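Local coordinates for Lin2634 protein (Listeria innocua, PDB 3MZO) that is an HD-domain phosphohydrolase of the YfbR-like family, binds calcium at its metal site and probably removes phosphate from nucleotide-like substrates, at the interface of chains A and B and the interface of chains A and C. Sequence-based numbering; all coordinates share one arbitrary frame. Chains: chain A/B/C, Lin2634 protein.

Contact 1: the interface of chains A and B. Residues chain A 27-29, 37; chain B 12, 15-16.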
ATOM      1  N   GLN A  27       1.359  -9.725  -5.362  1.00 23.45           N
ATOM      2  CA  GLN A  27       2.320  -8.621  -5.600  1.00 26.22           C
ATOM      3  C   GLN A  27       1.877  -7.826  -6.834  1.00 26.93           C
ATOM      4  O   GLN A  27       1.828  -8.389  -7.924  1.00 31.14           O
ATOM      5  CB  GLN A  27       3.773  -9.173  -5.763  1.00 25.39           C
ATOM      6  CG  GLN A  27       4.816  -7.997  -5.875  1.00 35.76           C
ATOM      7  CD  GLN A  27       6.296  -8.383  -5.706  1.00 46.56           C
ATOM      8  OE1 GLN A  27       6.636  -9.322  -4.967  1.00 40.09           O
ATOM      9  NE2 GLN A  27       7.193  -7.625  -6.395  1.00 30.74           N
ATOM     10  N   GLU A  28       1.544  -6.544  -6.692  1.00 24.04           N
ATOM     11  CA  GLU A  28       1.180  -5.717  -7.853  0.50 25.63           C
ATOM     12  C   GLU A  28       2.474  -5.194  -8.514  1.00 23.68           C
ATOM     13  O   GLU A  28       3.481  -5.119  -7.885  1.00 25.42           O
ATOM     14  CB  GLU A  28       0.228  -4.567  -7.453  0.50 28.23           C
ATOM     15  CG  GLU A  28      -1.280  -4.957  -7.273  0.50 38.58           C
ATOM     16  CD  GLU A  28      -2.167  -4.617  -8.502  0.50 45.56           C
ATOM     17  OE1 GLU A  28      -2.123  -5.361  -9.501  0.50 45.38           O
ATOM     18  OE2 GLU A  28      -2.915  -3.604  -8.468  0.50 42.48           O
ATOM     19  N   HIS A  29       2.438  -4.852  -9.798  1.00 21.62           N
ATOM     20  CA  HIS A  29       3.627  -4.358 -10.489  1.00 21.11           C
ATOM     21  C   HIS A  29       3.237  -3.109 -11.217  1.00 19.23           C
ATOM     22  O   HIS A  29       2.312  -3.155 -11.982  1.00 20.05           O
ATOM     23  CB  HIS A  29       4.174  -5.411 -11.484  1.00 21.33           C
ATOM     24  CG  HIS A  29       4.376  -6.772 -10.899  1.00 19.28           C
ATOM     25  ND1 HIS A  29       5.394  -7.070 -10.016  1.00 19.10           N
ATOM     26  CD2 HIS A  29       3.657  -7.916 -11.040  1.00 22.77           C
ATOM     27  CE1 HIS A  29       5.307  -8.339  -9.659  1.00 26.51           C
ATOM     28  NE2 HIS A  29       4.246  -8.870 -10.247  1.00 21.93           N
ATOM     29  N   LYS A  37      11.964  -4.280 -15.705  1.00 15.34           N
ATOM     30  CA  LYS A  37      12.174  -5.722 -15.835  1.00 17.29           C
ATOM     31  C   LYS A  37      12.291  -6.147 -17.303  1.00 15.55           C
ATOM     32  O   LYS A  37      13.167  -6.912 -17.649  1.00 13.23           O
ATOM     33  CB  LYS A  37      11.070  -6.495 -15.116  1.00 17.08           C
ATOM     34  CG  LYS A  37      11.105  -6.320 -13.576  1.00 18.95           C
ATOM     35  CD  LYS A  37      10.017  -7.158 -12.861  1.00 18.35           C
ATOM     36  CE  LYS A  37       8.619  -6.674 -13.213  1.00 21.59           C
ATOM     37  NZ  LYS A  37       7.591  -7.438 -12.414  1.00 14.36           N
TER
ATOM     38  N   SER B  12      11.918  -8.744  -9.664  1.00 18.68           N
ATOM     39  CA  SER B  12      10.716  -8.375  -8.974  1.00 22.31           C
ATOM     40  C   SER B  12      10.977  -7.981  -7.530  1.00 20.32           C
ATOM     41  O   SER B  12      10.225  -7.193  -6.975  1.00 20.75           O
ATOM     42  CB  SER B  12       9.668  -9.537  -9.007  1.00 22.12           C
ATOM     43  OG  SER B  12       9.093  -9.570 -10.295  1.00 32.02           O
ATOM     44  N   GLU B  15      11.244  -4.418  -6.546  1.00 19.47           N
ATOM     45  CA  GLU B  15      10.012  -3.650  -6.355  1.00 21.39           C
ATOM     46  C   GLU B  15       9.652  -3.544  -4.880  1.00 21.91           C
ATOM     47  O   GLU B  15       8.737  -2.808  -4.515  1.00 23.23           O
ATOM     48  CB  GLU B  15       8.830  -4.314  -7.075  1.00 20.29           C
ATOM     49  CG  GLU B  15       9.090  -4.534  -8.587  1.00 22.59           C
ATOM     50  CD  GLU B  15       8.036  -5.381  -9.262  1.00 25.38           C
ATOM     51  OE1 GLU B  15       6.952  -5.615  -8.705  1.00 26.63           O
ATOM     52  OE2 GLU B  15       8.295  -5.835 -10.375  1.00 27.69           O
ATOM     53  N   ASN B  16      10.297  -4.352  -4.051  1.00 23.02           N
ATOM     54  CA  ASN B  16       9.964  -4.410  -2.656  1.00 26.47           C
ATOM     55  C   ASN B  16      11.031  -3.736  -1.783  1.00 27.54           C
ATOM     56  O   ASN B  16      10.968  -3.840  -0.561  1.00 29.30           O
ATOM     57  CB  ASN B  16       9.803  -5.882  -2.211  1.00 28.19           C
ATOM     58  CG  ASN B  16       8.624  -6.594  -2.887  1.00 33.88           C
ATOM     59  OD1 ASN B  16       7.574  -6.001  -3.120  1.00 32.12           O
ATOM     60  ND2 ASN B  16       8.803  -7.873  -3.185  1.00 33.90           N
TER
HETATM   61  O   HOH W   1       8.009 -10.260 -13.287  1.00 29.85           O
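The carboxylate of B:Glu15 reaches across to A:Gln27, A:His29 and A:Lys37, and each of its oxygens is gripped. B:Glu15 is extended beyond CG (chi2 171°) and crosses A:His29 at about a right angle, so that carboxylate and imidazole planes stand almost perpendicular. The imidazole nitrogen ND1 of A:His29 points at the syn lone pair of B:Glu15 OE1 in a very short bond of 2.5 Å, with the acceptor close to the ring plane. The amide nitrogen NE2 of A:Gln27 meets the same OE1 of B:Glu15 from above the carboxylate plane at 3.1 Å. The other carboxylate oxygen, OE2 of B:Glu15, forms a salt bridge of 2.7 Å with A:Lys37 NZ, again on a syn lone pair. This ammonium also lies over one face of the A:His29 ring, toward its rim; the nearby positive charge may help keep B:Glu15 ionised. A:Gln27, with CG anti to its backbone N (chi1 -174°), also donates through NE2 to the backbone O of B:Ser12 at 3.1 Å. Its tip meets that of B:Asn16, whose ND2 donates to A:Gln27 OE1 from above the carbonyl plane. A water joins A:Lys37 NZ to B:Ser12 OG. This polar patch of a two-fold interface, perhaps not the biological one, lies where the A:Gln27 to A:His29 loop and helix 31-51 receive helix 4-13 and 3-10 helix 14-16 of chain B.

Contact 2: the interface of chains A and C. Residues chain A 75, 78, 85, 89, 92-93, 96; chain C 74-75, 93, 96, 100.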
ATOM      1  N   ILE A  75      -3.318   6.008 -21.891  1.00 40.11           N
ATOM      2  CA  ILE A  75      -4.310   5.034 -22.319  1.00 42.85           C
ATOM      3  C   ILE A  75      -3.922   3.619 -21.853  1.00 44.10           C
ATOM      4  O   ILE A  75      -2.827   3.158 -22.149  1.00 41.99           O
ATOM      5  CB  ILE A  75      -4.450   5.048 -23.856  1.00 44.21           C
ATOM      6  CG1 ILE A  75      -5.504   4.035 -24.310  1.00 48.35           C
ATOM      7  CG2 ILE A  75      -3.078   4.778 -24.535  1.00 36.53           C
ATOM      8  CD1 ILE A  75      -6.192   4.402 -25.618  1.00 51.91           C
ATOM      9  N   ILE A  78      -4.661  -3.881 -22.736  1.00 61.91           N
ATOM     10  CA  ILE A  78      -5.226  -5.179 -22.272  1.00 63.61           C
ATOM     11  C   ILE A  78      -4.205  -6.361 -22.286  1.00 64.95           C
ATOM     12  O   ILE A  78      -3.885  -6.908 -23.353  1.00 64.41           O
ATOM     13  CB  ILE A  78      -6.495  -5.546 -23.102  1.00 64.53           C
ATOM     14  CG1 ILE A  78      -7.524  -4.403 -23.050  1.00 61.57           C
ATOM     15  CG2 ILE A  78      -7.109  -6.857 -22.615  1.00 64.15           C
ATOM     16  CD1 ILE A  78      -8.682  -4.603 -23.993  1.00 55.76           C
ATOM     17  N   ALA A  85     -12.501  -8.511 -26.153  1.00 82.25           N
ATOM     18  CA  ALA A  85     -11.872  -7.660 -27.164  1.00 82.84           C
ATOM     19  C   ALA A  85     -11.430  -8.504 -28.371  1.00 83.05           C
ATOM     20  O   ALA A  85     -10.572  -9.393 -28.245  1.00 83.50           O
ATOM     21  CB  ALA A  85     -10.673  -6.912 -26.553  1.00 81.97           C
ATOM     22  N   LEU A  89     -11.378  -4.648 -32.504  1.00 71.00           N
ATOM     23  CA  LEU A  89     -11.480  -3.759 -31.341  1.00 69.00           C
ATOM     24  C   LEU A  89     -10.101  -3.387 -30.787  1.00 64.89           C
ATOM     25  O   LEU A  89      -9.907  -2.250 -30.383  1.00 61.62           O
ATOM     26  CB  LEU A  89     -12.378  -4.375 -30.243  1.00 69.14           C
ATOM     27  CG  LEU A  89     -13.845  -4.680 -30.626  1.00 73.34           C
ATOM     28  CD1 LEU A  89     -14.610  -5.379 -29.484  1.00 75.22           C
ATOM     29  CD2 LEU A  89     -14.584  -3.423 -31.072  1.00 64.23           C
HETATM   30  N   MSE A  92      -8.603  -0.697 -33.075  1.00 60.61           N
HETATM   31  CA  MSE A  92      -9.185   0.601 -32.720  1.00 59.49           C
HETATM   32  C   MSE A  92      -8.443   1.208 -31.510  1.00 55.09           C
HETATM   33  O   MSE A  92      -8.122   2.386 -31.528  1.00 51.51           O
HETATM   34  CB  MSE A  92     -10.682   0.490 -32.404  1.00 60.13           C
HETATM   35  CG  MSE A  92     -11.559   0.122 -33.578  1.00 67.59           C
HETATM   36 SE   MSE A  92     -13.477   0.101 -33.116  0.75 73.43          SE
HETATM   37  CE  MSE A  92     -13.677   2.034 -32.728  1.00 55.53           C
ATOM     38  N   LEU A  93      -8.166   0.391 -30.482  1.00 53.82           N
ATOM     39  CA  LEU A  93      -7.431   0.846 -29.293  1.00 53.09           C
ATOM     40  C   LEU A  93      -6.014   1.302 -29.655  1.00 52.16           C
ATOM     41  O   LEU A  93      -5.534   2.293 -29.111  1.00 46.45           O
ATOM     42  CB  LEU A  93      -7.359  -0.223 -28.188  1.00 52.26           C
ATOM     43  CG  LEU A  93      -8.607  -0.534 -27.339  1.00 58.09           C
ATOM     44  CD1 LEU A  93      -8.334  -1.743 -26.420  1.00 58.58           C
ATOM     45  CD2 LEU A  93      -9.063   0.667 -26.510  1.00 56.82           C
ATOM     46  N   VAL A  96      -6.151   4.804 -31.285  1.00 46.62           N
ATOM     47  CA  VAL A  96      -6.372   5.840 -30.260  1.00 46.15           C
ATOM     48  C   VAL A  96      -5.061   6.143 -29.544  1.00 45.02           C
ATOM     49  O   VAL A  96      -4.700   7.290 -29.335  1.00 42.75           O
ATOM     50  CB  VAL A  96      -7.446   5.393 -29.208  1.00 48.02           C
ATOM     51  CG1 VAL A  96      -7.514   6.374 -28.007  1.00 41.85           C
ATOM     52  CG2 VAL A  96      -8.816   5.230 -29.870  1.00 43.76           C
TER
ATOM     53  N   PHE C  74     -13.181  -4.004 -17.514  1.00 42.26           N
ATOM     54  CA  PHE C  74     -12.452  -4.484 -18.714  1.00 45.31           C
ATOM     55  C   PHE C  74     -11.947  -3.392 -19.689  1.00 45.73           C
ATOM     56  O   PHE C  74     -11.100  -3.673 -20.531  1.00 46.85           O
ATOM     57  CB  PHE C  74     -13.257  -5.563 -19.468  1.00 46.87           C
ATOM     58  CG  PHE C  74     -14.742  -5.329 -19.507  1.00 44.59           C
ATOM     59  CD1 PHE C  74     -15.301  -4.453 -20.414  1.00 44.45           C
ATOM     60  CD2 PHE C  74     -15.582  -6.033 -18.663  1.00 48.91           C
ATOM     61  CE1 PHE C  74     -16.673  -4.262 -20.457  1.00 48.15           C
ATOM     62  CE2 PHE C  74     -16.964  -5.844 -18.692  1.00 45.95           C
ATOM     63  CZ  PHE C  74     -17.510  -4.957 -19.584  1.00 47.84           C
ATOM     64  N   ILE C  75     -12.439  -2.162 -19.572  1.00 43.91           N
ATOM     65  CA  ILE C  75     -11.896  -1.061 -20.355  1.00 45.98           C
ATOM     66  C   ILE C  75     -11.987   0.262 -19.579  1.00 46.19           C
ATOM     67  O   ILE C  75     -13.069   0.666 -19.134  1.00 42.60           O
ATOM     68  CB  ILE C  75     -12.597  -0.957 -21.727  1.00 47.21           C
ATOM     69  CG1 ILE C  75     -12.033   0.242 -22.515  1.00 50.79           C
ATOM     70  CG2 ILE C  75     -14.133  -0.925 -21.533  1.00 47.06           C
ATOM     71  CD1 ILE C  75     -12.317   0.240 -24.000  1.00 53.86           C
ATOM     72  N   LEU C  93     -13.453   5.055 -28.329  1.00 55.66           N
ATOM     73  CA  LEU C  93     -13.354   4.328 -27.037  1.00 56.01           C
ATOM     74  C   LEU C  93     -14.742   3.903 -26.535  1.00 54.31           C
ATOM     75  O   LEU C  93     -14.868   2.849 -25.929  1.00 52.18           O
ATOM     76  CB  LEU C  93     -12.610   5.132 -25.947  1.00 55.00           C
ATOM     77  CG  LEU C  93     -11.106   5.413 -26.105  1.00 58.77           C
ATOM     78  CD1 LEU C  93     -10.639   6.456 -25.073  1.00 64.35           C
ATOM     79  CD2 LEU C  93     -10.265   4.130 -25.991  1.00 55.83           C
ATOM     80  N   VAL C  96     -15.744   0.715 -28.522  1.00 51.57           N
ATOM     81  CA  VAL C  96     -15.036  -0.455 -27.987  1.00 51.00           C
ATOM     82  C   VAL C  96     -15.702  -0.927 -26.686  1.00 51.35           C
ATOM     83  O   VAL C  96     -15.975  -2.118 -26.522  1.00 50.59           O
ATOM     84  CB  VAL C  96     -13.508  -0.195 -27.744  1.00 50.38           C
ATOM     85  CG1 VAL C  96     -12.906  -1.281 -26.821  1.00 48.65           C
ATOM     86  CG2 VAL C  96     -12.748  -0.119 -29.066  1.00 48.54           C
HETATM   87  N   MSE C 100     -17.430  -4.541 -26.049  1.00 47.97           N
HETATM   88  CA  MSE C 100     -16.829  -5.389 -25.033  1.00 48.01           C
HETATM   89  C   MSE C 100     -17.858  -5.789 -23.971  1.00 47.13           C
HETATM   90  O   MSE C 100     -17.856  -6.950 -23.519  1.00 47.04           O
HETATM   91  CB  MSE C 100     -15.614  -4.710 -24.398  1.00 47.86           C
HETATM   92  CG  MSE C 100     -14.431  -4.636 -25.319  1.00 45.88           C
HETATM   93 SE   MSE C 100     -12.891  -3.840 -24.422  0.75 47.52          SE
HETATM   94  CE  MSE C 100     -12.282  -5.294 -23.256  1.00 30.88           C
TER
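At the apolar centre of this two-fold interface of the YfbR-like HD-domain protein, which may not be the biological one, helix 87-108 of each chain packs against the other and against loop residues before it. A:Leu93 and C:Leu93 cross there at about a right angle. Their CD2 methyls touch at 3.7 Å, and both side chains have CG anti to the carbonyl carbon (chi1 -74° for A:Leu93). C:Leu93 crosses both A:Val96 and A:Ile75 obliquely, its CD2 4.1 Å from A:Ile75 CD1, while A:Leu93 CD2 makes the related contact with C:Ile75 CD1. In both copies of Ile75, CG1 stands anti to the backbone N and directs CD1 toward the opposing leucine. To one side, C:Val96 runs past A:Met92 in the opposite direction, its CG2 4.0 Å from A:Met92 CB and close to the selenium of this selenomethionine. Further along the helix, the selenomethionine C:Met100 bends at chi3 (75°) to meet A:Ile78 tip to tip: CE of C:Met100 lies 3.7 Å from A:Ile78 CD1. A:Ala85 CB also touches C:Met100 CE, at 4.0 Å. No N or O pair comes within bonding distance across this patch; the polar atoms nearest the other chain are backbone carbonyls, such as A:Leu89 O, 3.8 Å from C:Val96 CG2, and the backbone O of C:Phe74, which comes near A:Ile78 CD1.

Contact 3: the interface of chains A and C. Residues chain A 83-84, 86, 89; chain C 74, 99-100, 103-104, 107.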
ATOM      1  N   LYS A  83     -10.725 -12.181 -24.807  1.00 81.77           N
ATOM      2  CA  LYS A  83     -12.001 -12.674 -24.287  0.50 82.76           C
ATOM      3  C   LYS A  83     -13.163 -11.863 -24.856  1.00 82.75           C
ATOM      4  O   LYS A  83     -14.008 -12.403 -25.571  1.00 83.11           O
ATOM      5  CB  LYS A  83     -12.012 -12.645 -22.754  0.50 82.65           C
ATOM      6  CG  LYS A  83     -11.562 -13.948 -22.117  0.50 84.19           C
ATOM      7  CD  LYS A  83     -11.421 -13.812 -20.613  0.50 85.68           C
ATOM      8  CE  LYS A  83     -11.127 -15.157 -19.975  0.50 86.05           C
ATOM      9  NZ  LYS A  83     -10.839 -15.034 -18.524  0.50 85.38           N
ATOM     10  N   TYR A  84     -13.196 -10.565 -24.548  1.00 81.18           N
ATOM     11  CA  TYR A  84     -14.283  -9.668 -24.975  1.00 81.31           C
ATOM     12  C   TYR A  84     -13.822  -8.694 -26.061  1.00 81.45           C
ATOM     13  O   TYR A  84     -14.649  -8.118 -26.783  1.00 79.82           O
ATOM     14  CB  TYR A  84     -14.842  -8.892 -23.766  1.00 80.73           C
ATOM     15  CG  TYR A  84     -14.888  -9.717 -22.493  1.00 78.26           C
ATOM     16  CD1 TYR A  84     -15.678 -10.876 -22.412  1.00 75.46           C
ATOM     17  CD2 TYR A  84     -14.118  -9.365 -21.383  1.00 71.27           C
ATOM     18  CE1 TYR A  84     -15.708 -11.655 -21.250  1.00 71.75           C
ATOM     19  CE2 TYR A  84     -14.141 -10.132 -20.221  1.00 71.18           C
ATOM     20  CZ  TYR A  84     -14.937 -11.271 -20.160  1.00 70.32           C
ATOM     21  OH  TYR A  84     -14.946 -12.024 -19.011  1.00 69.67           O
ATOM     22  N   THR A  86     -12.017  -8.212 -29.532  1.00 82.86           N
ATOM     23  CA  THR A  86     -11.692  -8.910 -30.772  1.00 82.48           C
ATOM     24  C   THR A  86     -10.348  -8.397 -31.316  1.00 81.06           C
ATOM     25  O   THR A  86      -9.562  -7.770 -30.593  1.00 78.79           O
ATOM     26  CB  THR A  86     -12.821  -8.729 -31.841  1.00 84.31           C
ATOM     27  OG1 THR A  86     -12.790  -7.404 -32.380  1.00 82.81           O
ATOM     28  CG2 THR A  86     -14.211  -9.006 -31.249  1.00 86.18           C
ATOM     29  N   LEU A  89     -11.378  -4.648 -32.504  1.00 71.00           N
ATOM     30  CA  LEU A  89     -11.480  -3.759 -31.341  1.00 69.00           C
ATOM     31  C   LEU A  89     -10.101  -3.387 -30.787  1.00 64.89           C
ATOM     32  O   LEU A  89      -9.907  -2.250 -30.383  1.00 61.62           O
ATOM     33  CB  LEU A  89     -12.378  -4.375 -30.243  1.00 69.14           C
ATOM     34  CG  LEU A  89     -13.845  -4.680 -30.626  1.00 73.34           C
ATOM     35  CD1 LEU A  89     -14.610  -5.379 -29.484  1.00 75.22           C
ATOM     36  CD2 LEU A  89     -14.584  -3.423 -31.072  1.00 64.23           C
TER
ATOM     37  N   PHE C  74     -13.181  -4.004 -17.514  1.00 42.26           N
ATOM     38  CA  PHE C  74     -12.452  -4.484 -18.714  1.00 45.31           C
ATOM     39  C   PHE C  74     -11.947  -3.392 -19.689  1.00 45.73           C
ATOM     40  O   PHE C  74     -11.100  -3.673 -20.531  1.00 46.85           O
ATOM     41  CB  PHE C  74     -13.257  -5.563 -19.468  1.00 46.87           C
ATOM     42  CG  PHE C  74     -14.742  -5.329 -19.507  1.00 44.59           C
ATOM     43  CD1 PHE C  74     -15.301  -4.453 -20.414  1.00 44.45           C
ATOM     44  CD2 PHE C  74     -15.582  -6.033 -18.663  1.00 48.91           C
ATOM     45  CE1 PHE C  74     -16.673  -4.262 -20.457  1.00 48.15           C
ATOM     46  CE2 PHE C  74     -16.964  -5.844 -18.692  1.00 45.95           C
ATOM     47  CZ  PHE C  74     -17.510  -4.957 -19.584  1.00 47.84           C
ATOM     48  N   SER C  99     -19.096  -2.724 -27.350  1.00 52.07           N
ATOM     49  CA  SER C  99     -18.920  -4.072 -27.878  1.00 51.91           C
ATOM     50  C   SER C  99     -18.395  -5.014 -26.824  1.00 50.38           C
ATOM     51  O   SER C  99     -18.842  -6.158 -26.720  1.00 50.39           O
ATOM     52  CB  SER C  99     -17.958  -4.075 -29.065  1.00 53.33           C
ATOM     53  OG  SER C  99     -18.510  -3.306 -30.112  1.00 56.51           O
HETATM   54  N   MSE C 100     -17.430  -4.541 -26.049  1.00 47.97           N
HETATM   55  CA  MSE C 100     -16.829  -5.389 -25.033  1.00 48.01           C
HETATM   56  C   MSE C 100     -17.858  -5.789 -23.971  1.00 47.13           C
HETATM   57  O   MSE C 100     -17.856  -6.950 -23.519  1.00 47.04           O
HETATM   58  CB  MSE C 100     -15.614  -4.710 -24.398  1.00 47.86           C
HETATM   59  CG  MSE C 100     -14.431  -4.636 -25.319  1.00 45.88           C
HETATM   60 SE   MSE C 100     -12.891  -3.840 -24.422  0.75 47.52          SE
HETATM   61  CE  MSE C 100     -12.282  -5.294 -23.256  1.00 30.88           C
ATOM     62  N   ASN C 103     -20.111  -8.521 -25.373  1.00 44.37           N
ATOM     63  CA  ASN C 103     -19.401  -9.800 -25.373  1.00 44.38           C
ATOM     64  C   ASN C 103     -19.211 -10.311 -23.937  1.00 42.85           C
ATOM     65  O   ASN C 103     -19.240 -11.520 -23.685  1.00 43.42           O
ATOM     66  CB  ASN C 103     -18.047  -9.666 -26.094  1.00 45.48           C
ATOM     67  CG  ASN C 103     -18.182  -9.095 -27.527  1.00 51.58           C
ATOM     68  OD1 ASN C 103     -19.284  -9.028 -28.080  1.00 56.36           O
ATOM     69  ND2 ASN C 103     -17.059  -8.664 -28.113  1.00 55.64           N
ATOM     70  N   PHE C 104     -18.999  -9.404 -22.986  1.00 41.20           N
ATOM     71  CA  PHE C 104     -18.909  -9.818 -21.586  1.00 40.19           C
ATOM     72  C   PHE C 104     -20.212 -10.534 -21.179  1.00 38.75           C
ATOM     73  O   PHE C 104     -20.182 -11.653 -20.671  1.00 38.94           O
ATOM     74  CB  PHE C 104     -18.631  -8.627 -20.655  1.00 40.53           C
ATOM     75  CG  PHE C 104     -18.708  -8.977 -19.194  1.00 43.09           C
ATOM     76  CD1 PHE C 104     -19.929  -8.962 -18.525  1.00 47.60           C
ATOM     77  CD2 PHE C 104     -17.570  -9.340 -18.495  1.00 49.16           C
ATOM     78  CE1 PHE C 104     -20.024  -9.311 -17.185  1.00 51.77           C
ATOM     79  CE2 PHE C 104     -17.654  -9.686 -17.132  1.00 53.83           C
ATOM     80  CZ  PHE C 104     -18.887  -9.670 -16.483  1.00 54.02           C
ATOM     81  N   ARG C 107     -20.767 -13.989 -22.710  1.00 47.71           N
ATOM     82  CA  ARG C 107     -19.866 -15.019 -22.170  1.00 49.58           C
ATOM     83  C   ARG C 107     -20.125 -15.389 -20.725  1.00 47.72           C
ATOM     84  O   ARG C 107     -20.070 -16.565 -20.371  1.00 50.55           O
ATOM     85  CB  ARG C 107     -18.406 -14.566 -22.257  1.00 50.48           C
ATOM     86  CG  ARG C 107     -17.674 -15.035 -23.480  1.00 61.53           C
ATOM     87  CD  ARG C 107     -16.254 -14.500 -23.485  1.00 67.85           C
ATOM     88  NE  ARG C 107     -15.517 -14.928 -24.673  1.00 75.51           N
TER
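The backbone of A:Lys83 and A:Tyr84, in the loop leading to helix 87-108 of this YfbR-like HD-domain protein, turns its successive carbonyls toward the same helix of chain C, across an interface that may not be biological. There the amide nitrogen ND2 of C:Asn103 donates to A:Tyr84 O at 2.8 Å, in the carbonyl plane and on a lone pair (156° at the hydrogen). One helical turn on, C:Arg107 extends from CG to NE, and its guanidinium nitrogen NE hydrogen-bonds the carbonyl O of A:Lys83 at 3.1 Å; the outer end of this side chain is not modelled. The A:Tyr84 ring lies alongside C:Phe104, both pointing the same way, with planes 60° apart. C:Phe104 turns its edge to the tyrosine, placing CD2 over one ring face toward the rim, 3.7 Å from A:Tyr84 CZ. C:Phe104 CA lies over the same face, 3.5 Å from A:Tyr84 CD1, while C:Arg107 CD touches A:Tyr84 CE1. The opposite face is covered over its centre by A:Lys83 CB of the same chain. Beyond the tyrosine, A:Leu89 CD1 packs on C:Ser99 CB at 3.6 Å. A:Thr86 OG1 accepts the backbone N-H of A:Leu89, capping the start of helix 87-108.

Contacts 2 and 3 are neighbouring parts of one two-fold A–C interface: the centres of their C-alpha atoms lie about 9 Å apart, and they share A:Leu89, C:Phe74 and C:Met100. Helix 87-108 runs through both, so apolar packing in contact 2 passes directly into the hydrogen-bonded, aromatic edge of contact 3. Contact 1, whose C-alpha centre lies about 26 Å from that of contact 2 and about 28 Å from that of contact 3, uses different elements to join A to B. Chain A thus faces two neighbours through separate surfaces, consistent with the six-copy deposited assembly, although the structure alone does not show that this hexamer forms in solution.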